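Local coordinates for protein aminoacyl-tRNA synthetase (Cryptosporidium parvum, PDB 5F9Z) that probably ligates proline to its cognate tRNA at the expense of ATP, as a class II prolyl-tRNA synthetase whose active site halofuginone occupies, at residues Glu186-Ile191 / His269-Gly274; Ala204-Lys209 / Arg407-Ala412; Thr224-Gly229 / Ala237-Thr242; Lys436-Ala441 / Phe504-Arg509. All blocks are in the same frame, centred on the assembly; numbering follows the deposited sequence.

Contact 1 of 4, residues Glu186-Ile191 / His269-Gly274; sequences EMVDII and HQTSWG. With HFG (7-bromo-6-chloro-3-{3-[(2R,3S)-3-hydroxypiperidin-2-yl]-2-oxopropyl}quinazolin-4(3H)-one), chain E.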
# COMPACT_ATOMS: atom_id res chain seq x y z
N GLU A 186 -3.11 4.41 -22.37
CA GLU A 186 -1.69 4.25 -22.11
C GLU A 186 -1.27 4.91 -20.81
O GLU A 186 -0.40 4.39 -20.10
CB GLU A 186 -0.88 4.82 -23.28
CG GLU A 186 -1.05 4.05 -24.58
CD GLU A 186 -0.52 4.81 -25.78
OE1 GLU A 186 -0.14 5.99 -25.63
OE2 GLU A 186 -0.49 4.23 -26.89
N MET A 187 -1.90 6.03 -20.46
CA MET A 187 -1.64 6.66 -19.17
C MET A 187 -2.16 5.80 -18.02
O MET A 187 -1.54 5.74 -16.95
CB MET A 187 -2.26 8.05 -19.13
CG MET A 187 -1.96 8.84 -17.87
SD MET A 187 -0.22 9.32 -17.76
CE MET A 187 -0.19 10.09 -16.15
N VAL A 188 -3.29 5.13 -18.23
CA VAL A 188 -3.84 4.25 -17.19
C VAL A 188 -2.89 3.10 -16.92
O VAL A 188 -2.59 2.78 -15.76
CB VAL A 188 -5.24 3.74 -17.60
CG1 VAL A 188 -5.76 2.75 -16.58
CG2 VAL A 188 -6.20 4.90 -17.77
N ASP A 189 -2.40 2.45 -17.98
CA ASP A 189 -1.48 1.33 -17.81
C ASP A 189 -0.14 1.77 -17.24
O ASP A 189 0.48 1.03 -16.47
CB ASP A 189 -1.28 0.61 -19.14
CG ASP A 189 -2.55 -0.01 -19.68
OD1 ASP A 189 -3.39 -0.43 -18.86
OD2 ASP A 189 -2.71 -0.08 -20.91
N ILE A 190 0.32 2.97 -17.60
CA ILE A 190 1.59 3.47 -17.09
C ILE A 190 1.51 3.65 -15.58
O ILE A 190 2.42 3.25 -14.84
CB ILE A 190 1.98 4.78 -17.80
CG1 ILE A 190 2.60 4.48 -19.17
CG2 ILE A 190 2.93 5.60 -16.94
CD1 ILE A 190 2.85 5.72 -20.01
N ILE A 191 0.43 4.26 -15.10
CA ILE A 191 0.29 4.51 -13.67
C ILE A 191 0.11 3.19 -12.91
O ILE A 191 0.65 3.02 -11.81
CB ILE A 191 -0.87 5.48 -13.40
CG1 ILE A 191 -0.58 6.84 -14.03
CG2 ILE A 191 -1.11 5.63 -11.91
CD1 ILE A 191 0.63 7.54 -13.44
N HIS A 269 -10.48 12.95 -23.08
CA HIS A 269 -10.35 11.58 -22.61
C HIS A 269 -9.52 11.60 -21.33
O HIS A 269 -8.30 11.82 -21.38
CB HIS A 269 -9.71 10.69 -23.68
CG HIS A 269 -10.38 10.78 -25.01
ND1 HIS A 269 -11.28 9.83 -25.45
CD2 HIS A 269 -10.30 11.70 -26.00
CE1 HIS A 269 -11.72 10.16 -26.65
NE2 HIS A 269 -11.14 11.30 -27.01
N GLN A 270 -10.17 11.39 -20.19
CA GLN A 270 -9.56 11.61 -18.89
C GLN A 270 -9.20 10.29 -18.21
O GLN A 270 -9.75 9.23 -18.51
CB GLN A 270 -10.50 12.40 -17.98
CG GLN A 270 -10.84 13.79 -18.49
CD GLN A 270 -11.86 14.49 -17.62
OE1 GLN A 270 -13.06 14.49 -17.91
NE2 GLN A 270 -11.39 15.10 -16.54
N THR A 271 -8.24 10.39 -17.29
CA THR A 271 -7.87 9.30 -16.40
C THR A 271 -7.79 9.83 -14.98
O THR A 271 -7.60 11.03 -14.75
CB THR A 271 -6.53 8.65 -16.77
OG1 THR A 271 -5.46 9.46 -16.27
CG2 THR A 271 -6.38 8.53 -18.28
N SER A 272 -7.95 8.93 -14.01
CA SER A 272 -7.74 9.27 -12.61
C SER A 272 -7.24 8.04 -11.88
O SER A 272 -7.63 6.91 -12.19
CB SER A 272 -9.02 9.81 -11.96
OG SER A 272 -9.90 8.76 -11.61
N TRP A 273 -6.38 8.27 -10.89
CA TRP A 273 -5.68 7.19 -10.21
C TRP A 273 -5.30 7.66 -8.81
O TRP A 273 -5.04 8.84 -8.58
CB TRP A 273 -4.44 6.75 -10.99
CG TRP A 273 -3.91 7.81 -11.94
CD1 TRP A 273 -4.39 8.11 -13.18
CD2 TRP A 273 -2.80 8.69 -11.73
NE1 TRP A 273 -3.66 9.12 -13.75
CE2 TRP A 273 -2.67 9.49 -12.87
CE3 TRP A 273 -1.90 8.87 -10.67
CZ2 TRP A 273 -1.69 10.47 -12.99
CZ3 TRP A 273 -0.92 9.84 -10.80
CH2 TRP A 273 -0.82 10.63 -11.95
N GLY A 274 -5.28 6.72 -7.87
CA GLY A 274 -5.07 7.06 -6.48
C GLY A 274 -4.36 5.96 -5.72
O GLY A 274 -4.53 4.77 -5.99
O4' HFG E . -12.58 8.54 -5.80
C21 HFG E . -12.98 7.74 -6.59
C3' HFG E . -12.29 7.58 -7.97
C2' HFG E . -10.89 8.19 -8.02
N1' HFG E . -10.92 9.55 -7.69
C6' HFG E . -9.64 10.03 -7.28
C5' HFG E . -8.50 9.10 -7.72
C4' HFG E . -8.63 7.78 -7.17
C39 HFG E . -9.99 7.40 -7.05
O7' HFG E . -10.14 5.92 -7.35
C1' HFG E . -14.26 6.78 -6.22
N3 HFG E . -15.00 7.36 -5.02
C4 HFG E . -15.71 8.55 -5.16
O11 HFG E . -15.75 9.12 -6.24
C10 HFG E . -16.37 9.07 -4.08
C5 HFG E . -17.12 10.29 -4.19
C2 HFG E . -14.96 6.74 -3.86
N1 HFG E . -15.59 7.22 -2.78
C9 HFG E . -16.30 8.39 -2.88
C8 HFG E . -16.97 8.89 -1.76
C7 HFG E . -17.71 10.10 -1.86
BR1 HFG E . -18.63 10.80 -0.29
C6 HFG E . -17.77 10.79 -3.08
CL1 HFG E . -18.69 12.29 -3.21
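In the antiparallel active-site sheet of the class II synthetase core, strand 265-276 has helix 181-202 packed on one face and halofuginone on the other. The helix segment E186-I191 runs nearly along the strand segment H269-G274, at 13° between their directions with the axes 8.6 Å apart, and no hydrogen bond joins the two.

Apolar contacts carry the pairing, and the indole of W273 is their platform. I191 lies flat over one ring face: its CG1 is anti to the carbonyl carbon, and CD1 folds over the six-membered ring, 3.6 Å from the centroid of the W273 benzo ring and only 6° off its normal, a CH-pi contact. CG2 lies over CG and CD2, and CG1 over CE2 and CD2. M187, bent at chi2, brings CE to W273 CZ2 at 3.5 Å; the two side chains cross at about a right angle, with CE neither over the face nor at the edge. V188, the next residue, sets CG2 against T271 CG2 at 3.7 Å.

S272 points away from the helix, and on that side the piperidine of halofuginone lies close to S272 OG and to the backbone N of G274.

T271 OG1 bonds to T176 OG1 on the adjacent strand 168-178. One polar bond, bent at 137°, meets the indole edge and is consistent with holding its rotation: W273 NE1 donates to T271 OG1 at 3.1 Å, in the ring plane.

Contact 2 of 4, residues Ala204-Lys209 / Arg407-Ala412; sequences ATPVVK and RLLFKA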
# COMPACT_ATOMS: atom_id res chain seq x y z
N ALA A 204 8.02 -4.36 -1.19
CA ALA A 204 8.22 -5.81 -1.24
C ALA A 204 6.91 -6.56 -1.06
O ALA A 204 6.89 -7.69 -0.56
CB ALA A 204 9.25 -6.26 -0.20
N THR A 205 5.80 -5.95 -1.48
CA THR A 205 4.48 -6.52 -1.30
C THR A 205 3.94 -6.98 -2.64
O THR A 205 3.79 -6.16 -3.56
CB THR A 205 3.53 -5.50 -0.67
OG1 THR A 205 4.10 -5.03 0.56
CG2 THR A 205 2.18 -6.13 -0.39
N PRO A 206 3.62 -8.27 -2.81
CA PRO A 206 3.12 -8.74 -4.10
C PRO A 206 1.68 -8.30 -4.33
O PRO A 206 0.85 -8.32 -3.42
CB PRO A 206 3.22 -10.26 -3.99
CG PRO A 206 3.08 -10.53 -2.53
CD PRO A 206 3.72 -9.36 -1.82
N VAL A 207 1.39 -7.89 -5.57
CA VAL A 207 0.06 -7.50 -5.99
C VAL A 207 -0.23 -8.11 -7.35
O VAL A 207 0.68 -8.50 -8.09
CB VAL A 207 -0.12 -5.96 -6.05
CG1 VAL A 207 -0.01 -5.36 -4.65
CG2 VAL A 207 0.89 -5.34 -6.99
N VAL A 208 -1.51 -8.21 -7.68
CA VAL A 208 -1.97 -8.78 -8.94
C VAL A 208 -2.57 -7.67 -9.78
O VAL A 208 -3.59 -7.07 -9.40
CB VAL A 208 -2.98 -9.91 -8.71
CG1 VAL A 208 -3.50 -10.44 -10.04
CG2 VAL A 208 -2.36 -11.03 -7.89
N LYS A 209 -1.95 -7.39 -10.92
CA LYS A 209 -2.48 -6.40 -11.85
C LYS A 209 -3.64 -7.00 -12.64
O LYS A 209 -3.58 -8.14 -13.09
CB LYS A 209 -1.39 -5.92 -12.81
CG LYS A 209 -0.31 -5.09 -12.13
CD LYS A 209 0.69 -4.52 -13.13
CE LYS A 209 1.61 -5.60 -13.67
NZ LYS A 209 2.80 -5.02 -14.35
N ARG A 407 14.45 -11.05 -0.41
CA ARG A 407 13.93 -12.17 0.37
C ARG A 407 12.51 -11.90 0.85
O ARG A 407 11.67 -12.81 0.86
CB ARG A 407 14.85 -12.46 1.56
CG ARG A 407 14.36 -13.56 2.48
CD ARG A 407 15.37 -13.88 3.57
NE ARG A 407 15.71 -12.72 4.39
CZ ARG A 407 16.84 -12.03 4.28
NH1 ARG A 407 17.75 -12.39 3.38
NH2 ARG A 407 17.06 -10.99 5.06
N LEU A 408 12.22 -10.66 1.25
CA LEU A 408 10.86 -10.32 1.68
C LEU A 408 9.87 -10.48 0.54
O LEU A 408 8.79 -11.06 0.72
CB LEU A 408 10.82 -8.90 2.23
CG LEU A 408 11.47 -8.63 3.59
CD1 LEU A 408 11.19 -7.20 4.03
CD2 LEU A 408 10.98 -9.62 4.63
N LEU A 409 10.21 -9.96 -0.64
CA LEU A 409 9.30 -10.06 -1.77
C LEU A 409 9.13 -11.50 -2.23
O LEU A 409 8.02 -11.92 -2.58
CB LEU A 409 9.80 -9.19 -2.93
CG LEU A 409 8.96 -9.22 -4.21
CD1 LEU A 409 7.53 -8.81 -3.91
CD2 LEU A 409 9.57 -8.32 -5.27
N PHE A 410 10.22 -12.28 -2.23
CA PHE A 410 10.13 -13.67 -2.67
C PHE A 410 9.29 -14.51 -1.72
O PHE A 410 8.45 -15.30 -2.15
CB PHE A 410 11.54 -14.26 -2.81
CG PHE A 410 11.56 -15.63 -3.44
CD1 PHE A 410 11.48 -16.76 -2.65
CD2 PHE A 410 11.66 -15.77 -4.81
CE1 PHE A 410 11.50 -18.02 -3.23
CE2 PHE A 410 11.68 -17.02 -5.39
CZ PHE A 410 11.60 -18.15 -4.60
N LYS A 411 9.51 -14.35 -0.41
CA LYS A 411 8.73 -15.12 0.56
C LYS A 411 7.28 -14.68 0.58
O LYS A 411 6.37 -15.51 0.71
CB LYS A 411 9.35 -15.00 1.95
CG LYS A 411 10.69 -15.69 2.10
CD LYS A 411 11.21 -15.57 3.53
CE LYS A 411 10.24 -16.18 4.52
NZ LYS A 411 10.73 -16.03 5.92
N ALA A 412 7.03 -13.37 0.45
CA ALA A 412 5.65 -12.89 0.37
C ALA A 412 4.98 -13.36 -0.92
O ALA A 412 3.76 -13.54 -0.94
CB ALA A 412 5.63 -11.37 0.45
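This is a buried apolar contact without cross hydrogen bonds, in which the turn leaving helix 181-202 rests on the side of the long helix 393-417. The two segments bury 238 Å² between them, from A204 and P206 on the turn and L408, L409 and A412 on the helix.

A204 is the first residue to leave helical geometry, with positive phi (56°), and here the backbones come closest: its CA is 4.4 Å from L409 CA. The A204 methyl packs against both L408 CB and L409 CB, 3.9 Å from L408 CB. Its carbonyl lies over L409, where A204 O receives a CA-H...O contact from L409 CA at 3.6 Å. L409 CG is anti to the backbone N, which carries CD1 alongside that same carbonyl and on toward the proline ring.

P206 meets the next helical turn. Its CD touches A412 CB at 3.6 Å, while CG approaches A412 O at 3.5 Å, so the ring edge spans both the methyl and the carbonyl. Beyond the ring, P206 O accepts a bond from Q416 NE2 of the same helix, and helix 278-287 covers A204 through H287.

The loop after helix 181-202 thus packs on the flank of helix 393-417, joining the class II catalytic core to that helix.

Contact 3 of 4, residues Thr224-Gly229 / Ala237-Thr242; sequences TKSIEG and AVQAAT. With ANP (phosphoaminophosphonic acid-adenylate ester), chain D.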
# COMPACT_ATOMS: atom_id res chain seq x y z
N THR A 224 -11.72 0.38 -15.16
CA THR A 224 -11.02 0.54 -13.90
C THR A 224 -10.03 -0.62 -13.75
O THR A 224 -10.44 -1.77 -13.58
CB THR A 224 -11.99 0.57 -12.72
OG1 THR A 224 -12.79 1.76 -12.79
CG2 THR A 224 -11.22 0.56 -11.40
N LYS A 225 -8.74 -0.31 -13.83
CA LYS A 225 -7.69 -1.27 -13.56
C LYS A 225 -7.16 -1.06 -12.15
O LYS A 225 -7.20 0.05 -11.61
CB LYS A 225 -6.56 -1.14 -14.58
CG LYS A 225 -7.01 -1.39 -16.02
CD LYS A 225 -5.84 -1.43 -16.98
CE LYS A 225 -6.30 -1.80 -18.38
NZ LYS A 225 -5.16 -1.91 -19.33
N SER A 226 -6.68 -2.14 -11.54
CA SER A 226 -6.26 -2.08 -10.15
C SER A 226 -5.17 -3.11 -9.89
O SER A 226 -4.89 -3.97 -10.72
CB SER A 226 -7.44 -2.32 -9.21
OG SER A 226 -7.88 -3.67 -9.29
N ILE A 227 -4.56 -2.98 -8.72
CA ILE A 227 -3.66 -4.00 -8.18
C ILE A 227 -4.29 -4.51 -6.90
O ILE A 227 -4.62 -3.73 -6.00
CB ILE A 227 -2.25 -3.44 -7.92
CG1 ILE A 227 -2.32 -2.05 -7.28
CG2 ILE A 227 -1.45 -3.38 -9.21
CD1 ILE A 227 -0.97 -1.52 -6.84
N GLU A 228 -4.48 -5.83 -6.82
CA GLU A 228 -5.15 -6.45 -5.69
C GLU A 228 -4.12 -7.12 -4.79
O GLU A 228 -3.31 -7.92 -5.25
CB GLU A 228 -6.18 -7.48 -6.16
CG GLU A 228 -7.31 -6.91 -7.00
CD GLU A 228 -8.16 -5.91 -6.25
OE1 GLU A 228 -8.26 -4.75 -6.71
OE2 GLU A 228 -8.73 -6.28 -5.20
N GLY A 229 -4.15 -6.76 -3.50
CA GLY A 229 -3.37 -7.45 -2.49
C GLY A 229 -4.20 -8.48 -1.76
O GLY A 229 -5.40 -8.65 -1.99
N ALA A 237 -8.85 -10.14 0.57
CA ALA A 237 -8.09 -9.33 -0.36
C ALA A 237 -8.21 -7.86 0.02
O ALA A 237 -9.04 -7.46 0.84
CB ALA A 237 -8.58 -9.55 -1.79
N VAL A 238 -7.36 -7.04 -0.59
CA VAL A 238 -7.36 -5.61 -0.33
C VAL A 238 -6.86 -4.88 -1.57
O VAL A 238 -5.75 -5.13 -2.05
CB VAL A 238 -6.52 -5.26 0.92
CG1 VAL A 238 -5.14 -5.91 0.84
CG2 VAL A 238 -6.41 -3.76 1.09
N GLN A 239 -7.69 -3.99 -2.12
CA GLN A 239 -7.33 -3.25 -3.32
C GLN A 239 -6.17 -2.31 -3.01
O GLN A 239 -6.32 -1.37 -2.22
CB GLN A 239 -8.53 -2.49 -3.87
CG GLN A 239 -8.26 -1.79 -5.19
CD GLN A 239 -9.53 -1.37 -5.89
OE1 GLN A 239 -10.63 -1.71 -5.47
NE2 GLN A 239 -9.38 -0.61 -6.97
N ALA A 240 -5.01 -2.58 -3.62
CA ALA A 240 -3.80 -1.85 -3.28
C ALA A 240 -3.80 -0.44 -3.87
O ALA A 240 -3.34 0.50 -3.22
CB ALA A 240 -2.58 -2.64 -3.75
N ALA A 241 -4.30 -0.30 -5.09
CA ALA A 241 -4.40 1.00 -5.75
C ALA A 241 -5.39 0.85 -6.91
O ALA A 241 -5.93 -0.23 -7.14
CB ALA A 241 -3.04 1.49 -6.23
N THR A 242 -5.61 1.94 -7.63
CA THR A 242 -6.57 1.92 -8.72
C THR A 242 -6.20 2.96 -9.76
O THR A 242 -5.61 4.00 -9.45
CB THR A 242 -8.00 2.17 -8.22
OG1 THR A 242 -8.92 2.10 -9.32
CG2 THR A 242 -8.10 3.53 -7.57
PG ANP D . -13.77 0.96 -1.23
O1G ANP D . -15.11 0.38 -1.60
O2G ANP D . -12.95 -0.12 -0.42
O3G ANP D . -13.98 2.24 -0.33
PB ANP D . -13.00 2.98 -3.02
O1B ANP D . -13.71 3.19 -4.39
O2B ANP D . -13.74 3.73 -1.96
N3B ANP D . -12.93 1.35 -2.65
PA ANP D . -11.13 4.73 -4.04
O1A ANP D . -12.04 5.88 -3.85
O2A ANP D . -11.09 4.19 -5.48
O3A ANP D . -11.53 3.51 -3.10
O5' ANP D . -9.69 5.17 -3.55
C5' ANP D . -8.49 4.72 -4.22
C4' ANP D . -7.80 3.69 -3.36
O4' ANP D . -7.67 4.21 -2.02
C3' ANP D . -8.53 2.37 -3.21
O3' ANP D . -8.20 1.48 -4.27
C2' ANP D . -8.02 1.85 -1.86
O2' ANP D . -6.83 1.10 -2.01
C1' ANP D . -7.74 3.15 -1.08
N9 ANP D . -8.75 3.49 -0.09
C8 ANP D . -10.10 3.58 -0.28
N7 ANP D . -10.78 3.92 0.79
C5 ANP D . -9.79 4.07 1.76
C6 ANP D . -9.85 4.42 3.12
N6 ANP D . -10.99 4.70 3.77
N1 ANP D . -8.69 4.48 3.81
C2 ANP D . -7.55 4.20 3.16
N3 ANP D . -7.37 3.86 1.88
C4 ANP D . -8.54 3.81 1.23
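Two adjacent strands, T224-G229 and A237-T242, run antiparallel at 145° and bury 451 Å², but the ladder is held unevenly. Its tight end lies at G229 and V238, a hydrogen-bonded pair: G229 N reaches V238 O at 2.7 Å and V238 N returns to G229 O, both donors standing above the carbonyl planes. Next along, A240 N meets I227 O at 2.7 Å, nearly along the C=O axis.

The register slips by one between I227 and E228, a beta bulge in which A240 takes a helical conformation. Past it the ladder loosens: I227 N to A241 O is weak at 3.5 Å. I227, its CG1 in the crowded position between N and carbonyl carbon, packs CG1 on A240 CB and CD1 on A241 CB.

On the face of S226, E228, Q239 and T242, polar groups take over. S226 OG donates to E228 OE1 at 2.8 Å on the anti lone pair, and K212 makes a salt bridge to the same oxygen, a charge that would favour the ionised carboxylate. The extended Q239 side chain crosses E228 obliquely, CG 3.3 Å from E228 OE1, its amide plane 60° from the carboxylate.

Q239 O accepts the ribose O2' of the ATP analogue at 2.5 Å and is also bonded by R278 NH1, while T242 CG2 packs on C5' of the nucleotide. This bulged hairpin thus forms one wall of the class II ATP site.

Contact 4 of 4, residues Lys436-Ala441 / Phe504-Arg509; sequences KKMVIA and FTLFGR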
# COMPACT_ATOMS: atom_id res chain seq x y z
N LYS A 436 -9.55 -19.46 3.85
CA LYS A 436 -8.94 -18.13 3.83
C LYS A 436 -8.04 -17.97 2.60
O LYS A 436 -6.86 -17.62 2.71
CB LYS A 436 -8.17 -17.86 5.12
N LYS A 437 -8.61 -18.23 1.43
CA LYS A 437 -7.87 -18.18 0.18
C LYS A 437 -8.74 -17.59 -0.92
O LYS A 437 -9.96 -17.52 -0.80
CB LYS A 437 -7.37 -19.57 -0.24
CG LYS A 437 -6.21 -20.08 0.59
CD LYS A 437 -5.79 -21.47 0.17
CE LYS A 437 -4.52 -21.90 0.89
NZ LYS A 437 -4.66 -21.74 2.37
N MET A 438 -8.08 -17.16 -2.00
CA MET A 438 -8.76 -16.61 -3.16
C MET A 438 -9.07 -17.72 -4.17
O MET A 438 -8.56 -18.84 -4.09
CB MET A 438 -7.91 -15.52 -3.82
CG MET A 438 -7.77 -14.26 -2.99
SD MET A 438 -6.63 -13.07 -3.73
CE MET A 438 -5.08 -13.95 -3.58
N VAL A 439 -9.92 -17.38 -5.14
CA VAL A 439 -10.35 -18.32 -6.17
C VAL A 439 -10.05 -17.70 -7.53
O VAL A 439 -10.40 -16.54 -7.79
CB VAL A 439 -11.85 -18.65 -6.05
CG1 VAL A 439 -12.33 -19.42 -7.27
CG2 VAL A 439 -12.11 -19.44 -4.77
N ILE A 440 -9.40 -18.47 -8.40
CA ILE A 440 -9.20 -18.11 -9.80
C ILE A 440 -10.03 -19.09 -10.62
O ILE A 440 -9.74 -20.29 -10.67
CB ILE A 440 -7.71 -18.12 -10.19
CG1 ILE A 440 -7.54 -17.83 -11.68
CG2 ILE A 440 -7.02 -19.42 -9.77
CD1 ILE A 440 -7.62 -16.36 -12.02
N ALA A 441 -11.08 -18.58 -11.26
CA ALA A 441 -12.08 -19.44 -11.87
C ALA A 441 -12.43 -18.97 -13.27
O ALA A 441 -12.33 -17.78 -13.58
CB ALA A 441 -13.36 -19.46 -11.01
N PHE A 504 -10.11 -16.06 -17.01
CA PHE A 504 -10.11 -16.43 -15.60
C PHE A 504 -10.08 -15.16 -14.76
O PHE A 504 -9.35 -14.22 -15.07
CB PHE A 504 -8.91 -17.32 -15.26
CG PHE A 504 -9.04 -18.73 -15.78
CD1 PHE A 504 -8.84 -19.01 -17.12
CD2 PHE A 504 -9.33 -19.77 -14.91
CE1 PHE A 504 -8.95 -20.31 -17.59
CE2 PHE A 504 -9.44 -21.07 -15.38
CZ PHE A 504 -9.25 -21.34 -16.72
N THR A 505 -10.88 -15.15 -13.69
CA THR A 505 -11.02 -13.98 -12.84
C THR A 505 -10.70 -14.35 -11.40
O THR A 505 -11.09 -15.43 -10.92
CB THR A 505 -12.44 -13.39 -12.94
OG1 THR A 505 -12.66 -12.92 -14.27
CG2 THR A 505 -12.63 -12.24 -11.96
N LEU A 506 -9.99 -13.47 -10.71
CA LEU A 506 -9.63 -13.68 -9.31
C LEU A 506 -10.80 -13.28 -8.42
O LEU A 506 -11.25 -12.13 -8.45
CB LEU A 506 -8.38 -12.87 -8.96
CG LEU A 506 -7.66 -13.21 -7.66
CD1 LEU A 506 -7.15 -14.65 -7.69
CD2 LEU A 506 -6.51 -12.24 -7.42
N PHE A 507 -11.29 -14.23 -7.62
CA PHE A 507 -12.41 -14.01 -6.72
C PHE A 507 -11.95 -14.13 -5.27
O PHE A 507 -10.89 -14.69 -4.97
CB PHE A 507 -13.54 -15.00 -6.98
CG PHE A 507 -14.32 -14.73 -8.24
CD1 PHE A 507 -13.92 -15.27 -9.44
CD2 PHE A 507 -15.45 -13.93 -8.20
CE1 PHE A 507 -14.63 -15.02 -10.60
CE2 PHE A 507 -16.17 -13.68 -9.36
CZ PHE A 507 -15.76 -14.23 -10.56
N GLY A 508 -12.77 -13.61 -4.37
CA GLY A 508 -12.50 -13.73 -2.95
C GLY A 508 -13.19 -12.64 -2.16
O GLY A 508 -13.76 -11.70 -2.71
N ARG A 509 -13.15 -12.81 -0.84
CA ARG A 509 -13.63 -11.78 0.07
C ARG A 509 -12.56 -10.72 0.25
O ARG A 509 -11.36 -11.01 0.25
CB ARG A 509 -14.01 -12.39 1.42
CG ARG A 509 -14.99 -13.55 1.33
CD ARG A 509 -15.44 -14.02 2.71
NE ARG A 509 -16.45 -15.07 2.64
CZ ARG A 509 -16.21 -16.36 2.86
NH1 ARG A 509 -14.99 -16.77 3.18
NH2 ARG A 509 -17.19 -17.25 2.78
O HOH W 1 -11.22 -14.47 0.16
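M438 and L506 lie obliquely across each other on one face of an antiparallel strand pair, M438-A441 with F504-G508, and I440 shares that face. With CG anti to the carbonyl carbon and chi2 extended, M438 brings SD to L506 CD2 at 3.8 Å. I440 CG1 anti to the backbone N and chi2 of 80° together bring CD1 to F504 CB at 3.6 Å, the two side chains meeting at about a right angle.

V439 and F507 point to the reverse face, CB to CB at 4.1 Å. V439 O accepts from F507 N in a straight, very short bond, 2.5 Å and 173°, and also lies near the plane of the F507 ring at its edge. The reciprocal bond, V439 N to F507 O, is equally straight, and two residues along A441 and T505 repeat the pairing. Where the strands part, water 1 accepts from R509 N at 2.7 Å.

The F507 ring meets W443 edge-to-face and touches F495, its side chain about 8 Å from the zinc ion. In this C-terminal domain, strand 503-508 pairs antiparallel with strand 475-480, L506 bonding to L477 and C478, strand 420-422 flanks M438 and I440, and helix 429-434 packs on V439 and R509.

How the contacts relate
Contacts 1 and 3 flank the ligand site from neighbouring strands, their centres 14 Å apart: G274 N probably bonds to T242 O at 3.2 Å, and a salt bridge joins D189 OD1 to K225 NZ at 2.4 Å. T242 reaches both ligands, halofuginone and the ATP analogue. Contact 2 joins the outer side of the same hairpin, V208 O to E228 N at 3.0 Å, a probable hydrogen bond, and contact 3 is nested inside the loop that contact 2 closes. Contact 4, its centre 26 Å from that of contact 1, meets contact 3 where A237 N lies 2.7 Å from R509 O, a probable hydrogen bond linking the zinc-bearing C-terminal domain to the catalytic core.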